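Local coordinates for ferric vibriobactin ABC transporter, periplasmic ferric vibriobactin-binding protein (Vibrio cholerae, PDB 3R5T), which binds ferric vibriobactin in the periplasm and probably delivers the iron-siderophore complex to its ABC transporter for iron uptake, at residues A[4-8]-A[18-23]; A[28-32]-A[97-101]; A[36-40]-A[126-131]; A[89-95]-A[112-118]. One frame throughout, in Å; residues are numbered along the deposited sequence. Where two conformers were deposited one is given.

Contact 1: residues A[4-8]-A[18-23]; sequences VWPRT and TIPSQP. With EDO (1,2-ethanediol), chain E.
Val4 enters in extended conformation (phi/psi -89/134) and offers its carbonyl back to Arg7, whose guanidinium reaches it from NE to Val4 O at 3.0 Å and from NH2 to Val4 O at 3.2 Å. Trp5, also extended, has chi1 m and chi2 near 90°, which lays the indole across the residues following Ile19. Gln22 CA sits 3.5 Å above the centroid of the Trp5 six-membered ring, 5° off the normal, a CH-pi contact; Trp5 CZ3 touches Ile19 CG2 and Trp5 CH2 touches Pro23 CD, each at 3.6 Å. Trp5 buries the most surface, 109 Å², its large apolar indole covering Ile19 to Pro23. The peptide before Pro6 is cis and turns the chain into the strand; Pro6 CA lies 3.2 Å from Ile19 O. From here the two segments form the open end of an N-terminal beta hairpin, strands 7-10 and 16-19 running antiparallel. Arg7 and Ile19 are its hydrogen-bonded pair, with Arg7 N to Ile19 O at 3.0 Å and Ile19 N to Arg7 O at 2.8 Å. With chi1 p, chi2 t and chi3 p, Arg7 curls back, and its NH1 forms a salt bridge with Glu137. Thr8 faces Thr18 as a non-hydrogen-bonded pair, CA atoms 4.4 Å apart, their beta-branched side chains on the exposed face; Thr8 O accepts from O1 of an ethanediol at 2.9 Å.

Contact 2: residues A[28-32]-A[97-101]; sequences STAVT and ADSAR. With VBN ((4S,5R)-N-{3-[(2,3-dihydroxybenzoyl)amino]propyl}-2-(2,3-dihydroxyphenyl)-N-[3-({[(4S,5R)-2-(2,3-dihydroxyphenyl)-5-met hyl-4,5-dihydro-1,3-oxazol-4-yl]carbonyl}amino)propyl]-5-methyl-4,5-dihydro-1,3-oxazole-4-carboxamide), chain B.
Asp98, the residue most covered here, points from the loop after strand 89-93 toward the start of helix 31-39. Its backbone is at phi/psi -93/10; chi1 p and chi2 near 8° bring OD2 to Thr32, accepting from Thr32 N at 3.0 Å and from Thr32 OG1 (chi1 m) at 2.8 Å. A short carboxylate suits this place, since one oxygen takes both donors while OD1 bonds Tyr118 and Ser93. These loops follow the C-terminal ends of parallel strands, where the N-terminal domain of this binding protein lines its siderophore pocket: Ala97 N donates to vibriobactin OAH at 2.9 Å, and Asp98 OD2 lies 3.6 Å from vibriobactin CAN. Thr29 (phi/psi -94/2, chi1 p) and Ala100 make the other half, their CA atoms 6.7 Å apart and Thr29 OG1, hydrogen-bonded to Val91 O, 3.9 Å from Ala100 CB, where a small methyl fits. A bridging water donates to Thr29 OG1 (2.9 Å) and Asp98 O (2.8 Å) and accepts from Ala100 N (3.1 Å).

Contact 3: residues A[36-40]-A[126-131]; sequences TLLAI and LAQQLG. With MOH (methanol), chain D.
No hydrogen bond joins these two helical segments; a threonine methyl makes the tightest approach, Thr36 CG2 standing 3.5 Å from Ala127 CA and 3.6 Å from Ala127 CB. Thr36, with chi1 m, points toward the other helix, and its CA lies 5.9 Å from that of Ala127, a close backbone approach that the small alanine permits. The same methyl reaches Leu130 CD1 at 4.0 Å, and Thr36 OG1 is 3.8 Å from Leu126 CD2. Helix 31-39 follows the first strand of the parallel sheet in the N-terminal domain of this periplasmic binding protein, and helix 123-134 follows the sheet's edge strand 113-116; both pack on the face of the sheet that carries Val116. Leu37 (chi1 m, chi2 t) points sideways from its CA, but its end approaches Leu130 (m, t), CD2 to CD1 at 4.0 Å. Ile40 is the first residue to leave helical phi/psi, at -97/13, yet its N still donates to Thr36 O at 3.2 Å. With chi1 p and chi2 t, it puts CG2 3.8 Å from Ala127 CB and CD1 4.2 Å from Leu130 CB. Ile40 CD1 also comes 4.0 Å from Gly131 N, against a backbone bare of side chain. The 126-131 segment stays regular, Leu130 N bonding Leu126 O at 2.9 Å and Gly131 N bonding Ala127 O at 2.7 Å.

Contact 4: residues A[89-95]-A[112-118]; sequences LIVVSMI and PTILVDY. With MOH (methanol), chain D.
Branched aliphatic side chains fill both faces of this pair of parallel strands, 89-93 and 113-116, the ends of a beta-alpha-beta unit whose crossover carries helix 104-108. On one face Val91 CG2 meets Ile114 CG1 and Val91 CG1 meets Val116 CG2, each at 4.2 Å, under helices 31-39 and 123-134. On the other, Val92 CG1 lies 3.9 Å from Leu115 CD1 and Val92 CG2 3.6 Å from Thr113 CG2, facing helix 104-108. Beta-branched residues suit such extended backbone. The strand axes approach to 4.7 Å at a crossing angle of -27°, with Ile90 opposite Thr113, Val91 opposite Ile114, Val92 opposite Leu115 and Ser93 opposite Val116. The bonds alternate as parallel pairing demands: Ile90 N to Pro112 O (2.9 Å), Ile114 N to Ile90 O (2.9 Å), Val92 N to Ile114 O (2.8 Å), Val116 N to Val92 O (3.0 Å) and Met94 N to Val116 O (2.8 Å). Just past strand 89-93, Met94 SD rests 3.7 Å from Leu115 CD2. Tyr118, with chi1 p, brings CE2 of its ring to 3.5 Å from Ser93 CB; its hydroxyl bonds Asp98 and Arg269, and with Ile95 it touches vibriobactin. Asp117 forms a salt bridge with Arg212 through OD2, and its OD1 is hydrogen-bonded to Ser119, while a water accepts from Ile95 N at 3.2 Å and donates to Asp117 OD1 at 2.7 Å.

Contact 4 touches each of the other three. At its outer end Pro112 CG meets Pro20 CD of contact 1 at 3.6 Å; at its pocket end Tyr118 OH and Asp98 OD1 of contact 2 are 2.7 Å apart, a probable hydrogen bond, as is Thr29 OG1 to Val91 O at 2.7 Å. Contact 3 packs on contact 4, Leu126 CD1 lying 4.0 Å from Val116 CG2, and shares helix 31-39 with contact 2. The side chains of Tyr118 and Asp98 stand about 6 and 8 Å from the ferric ion, and that of Leu126 about 12 Å from vibriobactin. Contacts 1 and 2, with centres 22 Å apart, do not touch.

Contact 1: residues A[4-8]-A[18-23]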
loop_
_atom_site.group_PDB
_atom_site.type_symbol
_atom_site.label_atom_id
_atom_site.label_comp_id
_atom_site.label_asym_id
_atom_site.label_seq_id
_atom_site.Cartn_x
_atom_site.Cartn_y
_atom_site.Cartn_z
ATOM N N VAL A 4 5.490 -10.628 26.540
ATOM C CA VAL A 4 5.713 -9.684 27.627
ATOM C C VAL A 4 5.027 -8.348 27.395
ATOM O O VAL A 4 5.099 -7.786 26.303
ATOM C CB VAL A 4 7.215 -9.435 27.854
ATOM C CG1 VAL A 4 7.425 -8.375 28.923
ATOM C CG2 VAL A 4 7.921 -10.734 28.244
ATOM N N TRP A 5 4.351 -7.867 28.438
ATOM C CA TRP A 5 3.763 -6.537 28.487
ATOM C C TRP A 5 4.058 -6.021 29.875
ATOM O O TRP A 5 4.023 -6.791 30.828
ATOM C CB TRP A 5 2.250 -6.609 28.264
ATOM C CG TRP A 5 1.940 -7.218 26.948
ATOM C CD1 TRP A 5 1.748 -8.542 26.688
ATOM C CD2 TRP A 5 1.862 -6.540 25.690
ATOM N NE1 TRP A 5 1.545 -8.734 25.345
ATOM C CE2 TRP A 5 1.593 -7.517 24.711
ATOM C CE3 TRP A 5 1.986 -5.203 25.298
ATOM C CZ2 TRP A 5 1.456 -7.203 23.364
ATOM C CZ3 TRP A 5 1.830 -4.885 23.953
ATOM C CH2 TRP A 5 1.567 -5.886 23.003
ATOM N N PRO A 6 4.368 -4.724 30.001
ATOM C CA PRO A 6 4.507 -3.719 28.939
ATOM C C PRO A 6 5.634 -4.032 27.954
ATOM O O PRO A 6 6.524 -4.828 28.239
ATOM C CB PRO A 6 4.851 -2.442 29.717
ATOM C CG PRO A 6 4.289 -2.672 31.089
ATOM C CD PRO A 6 4.497 -4.125 31.341
ATOM N N ARG A 7 5.581 -3.404 26.787
ATOM C CA ARG A 7 6.684 -3.452 25.839
ATOM C C ARG A 7 6.857 -2.083 25.193
ATOM O O ARG A 7 5.933 -1.255 25.188
ATOM C CB ARG A 7 6.457 -4.529 24.775
ATOM C CG ARG A 7 5.217 -4.311 23.933
ATOM C CD ARG A 7 5.022 -5.417 22.898
ATOM N NE ARG A 7 4.853 -6.736 23.500
ATOM C CZ ARG A 7 4.705 -7.863 22.804
ATOM N NH1 ARG A 7 4.706 -7.832 21.470
ATOM N NH2 ARG A 7 4.568 -9.026 23.432
ATOM N N THR A 8 8.045 -1.846 24.658
ATOM C CA THR A 8 8.381 -0.585 24.021
ATOM C C THR A 8 8.350 -0.762 22.518
ATOM O O THR A 8 8.862 -1.742 21.990
ATOM C CB THR A 8 9.783 -0.120 24.423
ATOM O OG1 THR A 8 9.797 0.193 25.819
ATOM C CG2 THR A 8 10.201 1.107 23.618
ATOM N N THR A 18 5.614 3.267 25.111
ATOM C CA THR A 18 5.391 2.094 25.929
ATOM C C THR A 18 3.935 1.679 25.845
ATOM O O THR A 18 3.010 2.460 26.104
ATOM C CB THR A 18 5.814 2.330 27.386
ATOM O OG1 THR A 18 7.214 2.601 27.413
ATOM C CG2 THR A 18 5.526 1.106 28.248
ATOM N N ILE A 19 3.733 0.442 25.425
ATOM C CA ILE A 19 2.407 -0.134 25.379
ATOM C C ILE A 19 2.232 -1.009 26.612
ATOM O O ILE A 19 2.865 -2.054 26.750
ATOM C CB ILE A 19 2.213 -0.930 24.079
ATOM C CG1 ILE A 19 2.571 -0.062 22.865
ATOM C CG2 ILE A 19 0.801 -1.447 23.981
ATOM C CD1 ILE A 19 2.547 -0.820 21.554
ATOM N N PRO A 20 1.397 -0.553 27.543
ATOM C CA PRO A 20 1.304 -1.145 28.887
ATOM C C PRO A 20 0.708 -2.544 28.897
ATOM O O PRO A 20 1.095 -3.384 29.711
ATOM C CB PRO A 20 0.365 -0.181 29.632
ATOM C CG PRO A 20 0.371 1.080 28.825
ATOM C CD PRO A 20 0.594 0.674 27.408
ATOM N N SER A 21 -0.232 -2.784 27.992
ATOM C CA SER A 21 -0.960 -4.046 27.931
ATOM C C SER A 21 -1.252 -4.406 26.476
ATOM O O SER A 21 -1.311 -3.520 25.621
ATOM C CB SER A 21 -2.280 -3.909 28.699
ATOM O OG SER A 21 -2.951 -2.713 28.332
ATOM N N GLN A 22 -1.446 -5.695 26.189
ATOM C CA GLN A 22 -1.771 -6.092 24.814
ATOM C C GLN A 22 -2.991 -5.329 24.318
ATOM O O GLN A 22 -4.063 -5.405 24.903
ATOM C CB GLN A 22 -2.046 -7.589 24.687
ATOM C CG GLN A 22 -2.280 -8.043 23.248
ATOM C CD GLN A 22 -2.300 -9.556 23.093
ATOM O OE1 GLN A 22 -2.552 -10.279 24.057
ATOM N NE2 GLN A 22 -2.040 -10.040 21.879
ATOM N N PRO A 23 -2.838 -4.598 23.215
ATOM C CA PRO A 23 -3.974 -3.846 22.684
ATOM C C PRO A 23 -5.162 -4.729 22.302
ATOM O O PRO A 23 -5.009 -5.749 21.622
ATOM C CB PRO A 23 -3.391 -3.187 21.433
ATOM C CG PRO A 23 -1.945 -3.020 21.753
ATOM C CD PRO A 23 -1.574 -4.253 22.538
HETATM C C1 EDO E . 8.555 -3.394 18.359
HETATM O O1 EDO E . 7.929 -3.269 19.650
HETATM C C2 EDO E . 9.005 -2.023 17.849
HETATM O O2 EDO E . 10.150 -1.562 18.572
#

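Contact 2: residues A[28-32]-A[97-101]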
loop_
_atom_site.group_PDB
_atom_site.type_symbol
_atom_site.label_atom_id
_atom_site.label_comp_id
_atom_site.label_asym_id
_atom_site.label_seq_id
_atom_site.Cartn_x
_atom_site.Cartn_y
_atom_site.Cartn_z
ATOM N N SER A 28 -7.261 3.216 14.218
ATOM C CA SER A 28 -6.333 3.643 13.184
ATOM C C SER A 28 -6.659 5.030 12.677
ATOM O O SER A 28 -7.812 5.308 12.303
ATOM C CB SER A 28 -6.349 2.676 12.006
ATOM O OG SER A 28 -5.527 3.191 10.974
ATOM N N THR A 29 -5.659 5.910 12.691
ATOM C CA THR A 29 -5.840 7.254 12.139
ATOM C C THR A 29 -5.401 7.376 10.685
ATOM O O THR A 29 -5.465 8.473 10.118
ATOM C CB THR A 29 -5.096 8.349 12.954
ATOM O OG1 THR A 29 -3.674 8.213 12.786
ATOM C CG2 THR A 29 -5.439 8.247 14.441
ATOM N N ALA A 30 -4.950 6.255 10.110
ATOM C CA ALA A 30 -4.432 6.237 8.734
ATOM C C ALA A 30 -5.094 5.122 7.931
ATOM O O ALA A 30 -4.827 3.932 8.158
ATOM C CB ALA A 30 -2.879 6.072 8.706
ATOM N N VAL A 31 -5.947 5.504 6.991
ATOM C CA VAL A 31 -6.673 4.532 6.188
ATOM C C VAL A 31 -5.721 3.523 5.513
ATOM O O VAL A 31 -6.053 2.345 5.387
ATOM C CB VAL A 31 -7.603 5.265 5.172
ATOM C CG1 VAL A 31 -6.773 6.043 4.132
ATOM C CG2 VAL A 31 -8.577 4.289 4.498
ATOM N N THR A 32 -4.534 3.967 5.113
ATOM C CA THR A 32 -3.568 3.028 4.517
ATOM C C THR A 32 -3.220 1.892 5.467
ATOM O O THR A 32 -3.127 0.751 5.053
ATOM C CB THR A 32 -2.256 3.713 4.089
ATOM O OG1 THR A 32 -2.554 4.712 3.119
ATOM C CG2 THR A 32 -1.294 2.703 3.464
ATOM N N ALA A 97 -1.294 11.525 2.682
ATOM C CA ALA A 97 -2.471 12.357 2.974
ATOM C C ALA A 97 -3.169 11.978 4.290
ATOM O O ALA A 97 -3.874 12.809 4.895
ATOM C CB ALA A 97 -3.469 12.318 1.808
ATOM N N ASP A 98 -2.981 10.730 4.713
ATOM C CA ASP A 98 -3.626 10.181 5.915
ATOM C C ASP A 98 -2.765 10.312 7.178
ATOM O O ASP A 98 -3.111 9.774 8.226
ATOM C CB ASP A 98 -4.051 8.710 5.696
ATOM C CG ASP A 98 -2.898 7.795 5.344
ATOM O OD1 ASP A 98 -1.736 8.220 5.403
ATOM O OD2 ASP A 98 -3.183 6.635 5.002
ATOM N N SER A 99 -1.675 11.071 7.093
ATOM C CA SER A 99 -0.801 11.251 8.255
ATOM C C SER A 99 -1.368 12.220 9.291
ATOM O O SER A 99 -1.702 13.360 8.963
ATOM C CB SER A 99 0.585 11.735 7.824
ATOM O OG SER A 99 1.393 11.999 8.972
ATOM N N ALA A 100 -1.470 11.759 10.540
ATOM C CA ALA A 100 -1.801 12.619 11.667
ATOM C C ALA A 100 -0.581 12.852 12.566
ATOM O O ALA A 100 -0.719 13.010 13.786
ATOM C CB ALA A 100 -2.939 12.003 12.469
ATOM N N ARG A 101 0.616 12.858 11.968
ATOM C CA ARG A 101 1.858 12.971 12.721
ATOM C C ARG A 101 1.853 14.157 13.685
ATOM O O ARG A 101 2.271 14.022 14.839
ATOM C CB ARG A 101 3.057 13.049 11.772
ATOM C CG ARG A 101 4.386 13.198 12.481
ATOM C CD ARG A 101 5.556 13.004 11.527
ATOM N NE ARG A 101 6.823 13.228 12.217
ATOM C CZ ARG A 101 7.977 13.478 11.606
ATOM N NH1 ARG A 101 9.074 13.681 12.323
ATOM N NH2 ARG A 101 8.032 13.537 10.279
HETATM C C VBN B . -2.543 13.374 -3.996
HETATM N N VBN B . -1.947 12.526 -1.683
HETATM O O VBN B . -1.433 13.725 -4.223
HETATM C CA VBN B . -2.983 12.991 -2.589
HETATM C CB VBN B . -3.599 14.182 -1.763
HETATM C CAB VBN B . -8.138 6.868 -3.256
HETATM O OAC VBN B . -0.270 10.275 -7.968
HETATM O OAD VBN B . -7.264 11.356 -2.971
HETATM O OAF VBN B . 0.027 8.823 -2.134
HETATM O OAG VBN B . 2.729 11.617 0.494
HETATM O OAH VBN B . -1.417 9.927 0.304
HETATM O OAI VBN B . -1.001 10.587 -3.842
HETATM O OAJ VBN B . 0.467 11.585 -1.016
HETATM O OAK VBN B . -3.206 9.864 -1.737
HETATM C CAL VBN B . 1.487 7.539 -5.330
HETATM C CAM VBN B . 1.003 14.734 1.585
HETATM C CAN VBN B . -4.232 8.057 1.851
HETATM C CAO VBN B . 1.194 7.643 -3.928
HETATM C CAP VBN B . 1.976 13.698 1.504
HETATM C CAQ VBN B . -2.940 8.662 1.709
HETATM C CAR VBN B . 0.939 8.492 -6.265
HETATM C CAS VBN B . -0.141 14.706 0.774
HETATM C CAT VBN B . -5.172 8.100 0.790
HETATM C CAU VBN B . -2.696 13.225 -7.390
HETATM C CAV VBN B . -5.872 12.971 -5.962
HETATM C CAW VBN B . -1.212 12.836 -7.282
HETATM C CAX VBN B . -7.249 12.324 -5.682
HETATM C CAY VBN B . -3.222 14.140 -6.282
HETATM C CAZ VBN B . -4.965 13.119 -4.729
HETATM N NBB VBN B . -0.878 11.775 -6.335
HETATM N NBC VBN B . -7.094 10.930 -5.272
HETATM N NBD VBN B . -5.409 8.998 -2.852
HETATM O OBF VBN B . -7.022 8.140 -1.384
HETATM C CBG VBN B . -0.378 10.508 -6.816
HETATM C CBH VBN B . -7.092 10.564 -3.852
HETATM C CBJ VBN B . -1.429 13.725 -1.077
HETATM C CBK VBN B . 0.353 8.697 -3.467
HETATM C CBL VBN B . 1.800 12.635 0.598
HETATM C CBM VBN B . -2.629 9.288 0.504
HETATM C CBN VBN B . -0.162 9.604 -4.346
HETATM C CBO VBN B . 0.707 12.622 -0.168
HETATM C CBP VBN B . -3.540 9.327 -0.516
HETATM C CBQ VBN B . 0.144 9.491 -5.806
HETATM C CBR VBN B . -0.311 13.678 -0.064
HETATM C CBS VBN B . -4.854 8.689 -0.376
HETATM C CBU VBN B . -7.711 8.217 -2.705
HETATM C CBW VBN B . -5.840 8.871 -1.495
HETATM C CBX VBN B . -6.691 9.123 -3.558
HETATM N NBY VBN B . -3.576 13.486 -5.019
HETATM O OG1 VBN B . -2.443 14.700 -0.971
HETATM C CG2 VBN B . -4.921 13.956 -1.046
HETATM O O HOH W 1 -1.907 8.714 10.548
#

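Contact 3: residues A[36-40]-A[126-131]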
loop_
_atom_site.group_PDB
_atom_site.type_symbol
_atom_site.label_atom_id
_atom_site.label_comp_id
_atom_site.label_asym_id
_atom_site.label_seq_id
_atom_site.Cartn_x
_atom_site.Cartn_y
_atom_site.Cartn_z
ATOM N N THR A 36 -3.671 -3.391 6.609
ATOM C CA THR A 36 -2.717 -4.331 7.170
ATOM C C THR A 36 -3.126 -4.786 8.567
ATOM O O THR A 36 -2.919 -5.953 8.932
ATOM C CB THR A 36 -1.286 -3.769 7.069
ATOM O OG1 THR A 36 -0.956 -3.656 5.675
ATOM C CG2 THR A 36 -0.273 -4.708 7.739
ATOM N N LEU A 37 -3.742 -3.890 9.336
ATOM C CA LEU A 37 -4.333 -4.305 10.606
ATOM C C LEU A 37 -5.371 -5.409 10.357
ATOM O O LEU A 37 -5.389 -6.437 11.051
ATOM C CB LEU A 37 -4.949 -3.123 11.363
ATOM C CG LEU A 37 -3.922 -2.142 11.940
ATOM C CD1 LEU A 37 -4.585 -0.831 12.281
ATOM C CD2 LEU A 37 -3.240 -2.703 13.166
ATOM N N LEU A 38 -6.235 -5.213 9.366
ATOM C CA LEU A 38 -7.202 -6.264 9.024
ATOM C C LEU A 38 -6.530 -7.565 8.546
ATOM O O LEU A 38 -6.996 -8.671 8.854
ATOM C CB LEU A 38 -8.185 -5.737 7.970
ATOM C CG LEU A 38 -9.116 -4.624 8.468
ATOM C CD1 LEU A 38 -9.809 -3.917 7.319
ATOM C CD2 LEU A 38 -10.132 -5.169 9.463
ATOM N N ALA A 39 -5.436 -7.416 7.804
ATOM C CA ALA A 39 -4.714 -8.548 7.242
ATOM C C ALA A 39 -4.233 -9.513 8.324
ATOM O O ALA A 39 -4.272 -10.723 8.133
ATOM C CB ALA A 39 -3.521 -8.041 6.418
ATOM N N ILE A 40 -3.786 -8.972 9.454
ATOM C CA ILE A 40 -3.285 -9.801 10.552
ATOM C C ILE A 40 -4.323 -10.058 11.635
ATOM O O ILE A 40 -3.983 -10.543 12.720
ATOM C CB ILE A 40 -1.995 -9.232 11.180
ATOM C CG1 ILE A 40 -2.261 -7.886 11.866
ATOM C CG2 ILE A 40 -0.910 -9.079 10.099
ATOM C CD1 ILE A 40 -1.063 -7.381 12.704
ATOM N N LEU A 126 5.385 -4.024 7.187
ATOM C CA LEU A 126 4.467 -3.251 8.000
ATOM C C LEU A 126 3.661 -4.198 8.902
ATOM O O LEU A 126 3.457 -3.910 10.075
ATOM C CB LEU A 126 3.547 -2.453 7.091
ATOM C CG LEU A 126 2.515 -1.578 7.802
ATOM C CD1 LEU A 126 3.211 -0.470 8.581
ATOM C CD2 LEU A 126 1.494 -0.990 6.813
ATOM N N ALA A 127 3.202 -5.320 8.354
ATOM C CA ALA A 127 2.467 -6.298 9.175
ATOM C C ALA A 127 3.312 -6.799 10.351
ATOM O O ALA A 127 2.824 -6.966 11.468
ATOM C CB ALA A 127 2.003 -7.458 8.329
ATOM N N GLN A 128 4.583 -7.094 10.087
ATOM C CA GLN A 128 5.489 -7.527 11.144
ATOM C C GLN A 128 5.646 -6.455 12.219
ATOM O O GLN A 128 5.629 -6.748 13.420
ATOM C CB GLN A 128 6.844 -7.899 10.552
ATOM C CG GLN A 128 6.795 -9.098 9.645
ATOM C CD GLN A 128 8.171 -9.556 9.240
ATOM O OE1 GLN A 128 8.560 -9.441 8.076
ATOM N NE2 GLN A 128 8.933 -10.063 10.208
ATOM N N GLN A 129 5.791 -5.208 11.780
ATOM C CA GLN A 129 5.965 -4.108 12.703
ATOM C C GLN A 129 4.728 -4.003 13.599
ATOM O O GLN A 129 4.837 -3.858 14.826
ATOM C CB GLN A 129 6.182 -2.827 11.917
ATOM C CG GLN A 129 6.369 -1.618 12.783
ATOM C CD GLN A 129 6.851 -0.446 11.982
ATOM O OE1 GLN A 129 6.413 -0.228 10.847
ATOM N NE2 GLN A 129 7.757 0.328 12.566
ATOM N N LEU A 130 3.551 -4.085 12.988
ATOM C CA LEU A 130 2.291 -4.009 13.725
ATOM C C LEU A 130 2.057 -5.251 14.576
ATOM O O LEU A 130 1.456 -5.159 15.650
ATOM C CB LEU A 130 1.121 -3.781 12.771
ATOM C CG LEU A 130 1.190 -2.434 12.053
ATOM C CD1 LEU A 130 0.103 -2.340 10.977
ATOM C CD2 LEU A 130 1.128 -1.269 13.047
ATOM N N GLY A 131 2.555 -6.406 14.122
ATOM C CA GLY A 131 2.481 -7.624 14.918
ATOM C C GLY A 131 3.193 -7.436 16.241
ATOM O O GLY A 131 2.698 -7.856 17.285
HETATM C C MOH D . 8.522 3.061 10.537
HETATM O O MOH D . 7.490 2.171 10.121
#

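Contact 4: residues A[89-95]-A[112-118]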
loop_
_atom_site.group_PDB
_atom_site.type_symbol
_atom_site.label_atom_id
_atom_site.label_comp_id
_atom_site.label_asym_id
_atom_site.label_seq_id
_atom_site.Cartn_x
_atom_site.Cartn_y
_atom_site.Cartn_z
ATOM N N LEU A 89 -4.821 1.569 21.792
ATOM C CA LEU A 89 -3.677 1.822 20.923
ATOM C C LEU A 89 -4.177 2.686 19.780
ATOM O O LEU A 89 -5.191 2.373 19.181
ATOM C CB LEU A 89 -3.090 0.521 20.360
ATOM C CG LEU A 89 -1.852 0.699 19.466
ATOM C CD1 LEU A 89 -0.641 1.162 20.275
ATOM C CD2 LEU A 89 -1.520 -0.589 18.723
ATOM N N ILE A 90 -3.436 3.740 19.463
ATOM C CA ILE A 90 -3.762 4.609 18.331
ATOM C C ILE A 90 -2.614 4.556 17.331
ATOM O O ILE A 90 -1.453 4.735 17.711
ATOM C CB ILE A 90 -3.998 6.074 18.798
ATOM C CG1 ILE A 90 -5.194 6.138 19.747
ATOM C CG2 ILE A 90 -4.242 7.007 17.600
ATOM C CD1 ILE A 90 -5.301 7.444 20.524
ATOM N N VAL A 91 -2.929 4.285 16.061
ATOM C CA VAL A 91 -1.896 4.137 15.041
ATOM C C VAL A 91 -1.888 5.300 14.077
ATOM O O VAL A 91 -2.950 5.727 13.608
ATOM C CB VAL A 91 -2.050 2.820 14.249
ATOM C CG1 VAL A 91 -0.852 2.621 13.339
ATOM C CG2 VAL A 91 -2.212 1.641 15.209
ATOM N N VAL A 92 -0.693 5.832 13.835
ATOM C CA VAL A 92 -0.491 7.031 13.020
ATOM C C VAL A 92 0.544 6.753 11.940
ATOM O O VAL A 92 1.499 6.029 12.180
ATOM C CB VAL A 92 0.001 8.215 13.909
ATOM C CG1 VAL A 92 0.173 9.481 13.103
ATOM C CG2 VAL A 92 -0.954 8.479 15.076
ATOM N N SER A 93 0.355 7.325 10.756
ATOM C CA SER A 93 1.318 7.188 9.673
ATOM C C SER A 93 2.232 8.386 9.605
ATOM O O SER A 93 1.855 9.501 9.990
ATOM C CB SER A 93 0.622 6.961 8.331
ATOM O OG SER A 93 -0.118 8.099 7.955
ATOM N N MET A 94 3.438 8.135 9.102
ATOM C CA MET A 94 4.515 9.119 9.061
ATOM C C MET A 94 4.370 10.147 7.937
ATOM O O MET A 94 4.671 11.331 8.118
ATOM C CB MET A 94 5.835 8.363 8.885
ATOM C CG MET A 94 7.081 9.217 8.928
ATOM S SD MET A 94 7.385 9.778 10.605
ATOM C CE MET A 94 9.078 10.339 10.463
ATOM N N ILE A 95 3.930 9.683 6.770
ATOM C CA ILE A 95 3.837 10.539 5.580
ATOM C C ILE A 95 2.761 10.039 4.631
ATOM O O ILE A 95 2.605 8.827 4.436
ATOM C CB ILE A 95 5.194 10.641 4.840
ATOM C CG1 ILE A 95 5.088 11.539 3.607
ATOM C CG2 ILE A 95 5.688 9.244 4.452
ATOM C CD1 ILE A 95 6.463 11.982 3.054
ATOM N N PRO A 112 -1.921 5.064 24.316
ATOM C CA PRO A 112 -0.607 4.843 23.704
ATOM C C PRO A 112 -0.709 5.006 22.194
ATOM O O PRO A 112 -1.556 4.381 21.555
ATOM C CB PRO A 112 -0.292 3.391 24.067
ATOM C CG PRO A 112 -1.012 3.187 25.389
ATOM C CD PRO A 112 -2.299 3.974 25.241
ATOM N N THR A 113 0.144 5.851 21.633
ATOM C CA THR A 113 0.079 6.204 20.218
ATOM C C THR A 113 1.398 5.854 19.535
ATOM O O THR A 113 2.465 6.239 20.008
ATOM C CB THR A 113 -0.249 7.710 20.076
ATOM O OG1 THR A 113 -1.527 7.950 20.663
ATOM C CG2 THR A 113 -0.300 8.147 18.618
ATOM N N ILE A 114 1.309 5.107 18.438
ATOM C CA ILE A 114 2.494 4.691 17.687
ATOM C C ILE A 114 2.500 5.256 16.266
ATOM O O ILE A 114 1.444 5.580 15.703
ATOM C CB ILE A 114 2.665 3.153 17.677
ATOM C CG1 ILE A 114 1.516 2.458 16.909
ATOM C CG2 ILE A 114 2.839 2.645 19.118
ATOM C CD1 ILE A 114 1.794 0.962 16.632
ATOM N N LEU A 115 3.701 5.372 15.710
ATOM C CA LEU A 115 3.920 6.034 14.426
ATOM C C LEU A 115 4.749 5.118 13.515
ATOM O O LEU A 115 5.873 4.725 13.865
ATOM C CB LEU A 115 4.654 7.352 14.679
ATOM C CG LEU A 115 5.133 8.193 13.502
ATOM C CD1 LEU A 115 3.956 8.667 12.663
ATOM C CD2 LEU A 115 5.969 9.369 13.978
ATOM N N VAL A 116 4.179 4.794 12.349
ATOM C CA VAL A 116 4.785 3.890 11.378
ATOM C C VAL A 116 4.826 4.562 10.010
ATOM O O VAL A 116 4.008 5.428 9.692
ATOM C CB VAL A 116 4.012 2.543 11.283
ATOM C CG1 VAL A 116 4.066 1.813 12.623
ATOM C CG2 VAL A 116 2.557 2.770 10.840
ATOM N N ASP A 117 5.810 4.184 9.207
ATOM C CA ASP A 117 5.927 4.694 7.852
ATOM C C ASP A 117 5.685 3.547 6.888
ATOM O O ASP A 117 6.474 2.595 6.829
ATOM C CB ASP A 117 7.309 5.303 7.640
ATOM C CG ASP A 117 7.437 6.017 6.301
ATOM O OD1 ASP A 117 6.488 5.956 5.486
ATOM O OD2 ASP A 117 8.499 6.635 6.085
ATOM N N TYR A 118 4.583 3.612 6.154
ATOM C CA TYR A 118 4.251 2.571 5.199
ATOM C C TYR A 118 4.863 2.818 3.826
ATOM O O TYR A 118 4.734 1.982 2.928
ATOM C CB TYR A 118 2.739 2.407 5.074
ATOM C CG TYR A 118 2.017 3.680 4.678
ATOM C CD1 TYR A 118 2.200 4.253 3.421
ATOM C CD2 TYR A 118 1.122 4.293 5.551
ATOM C CE1 TYR A 118 1.523 5.417 3.045
ATOM C CE2 TYR A 118 0.448 5.446 5.196
ATOM C CZ TYR A 118 0.635 6.018 3.939
ATOM O OH TYR A 118 -0.066 7.167 3.601
HETATM C C MOH D . 8.522 3.061 10.537
HETATM O O MOH D . 7.490 2.171 10.121
HETATM O O HOH W 2 3.892 6.591 6.041
#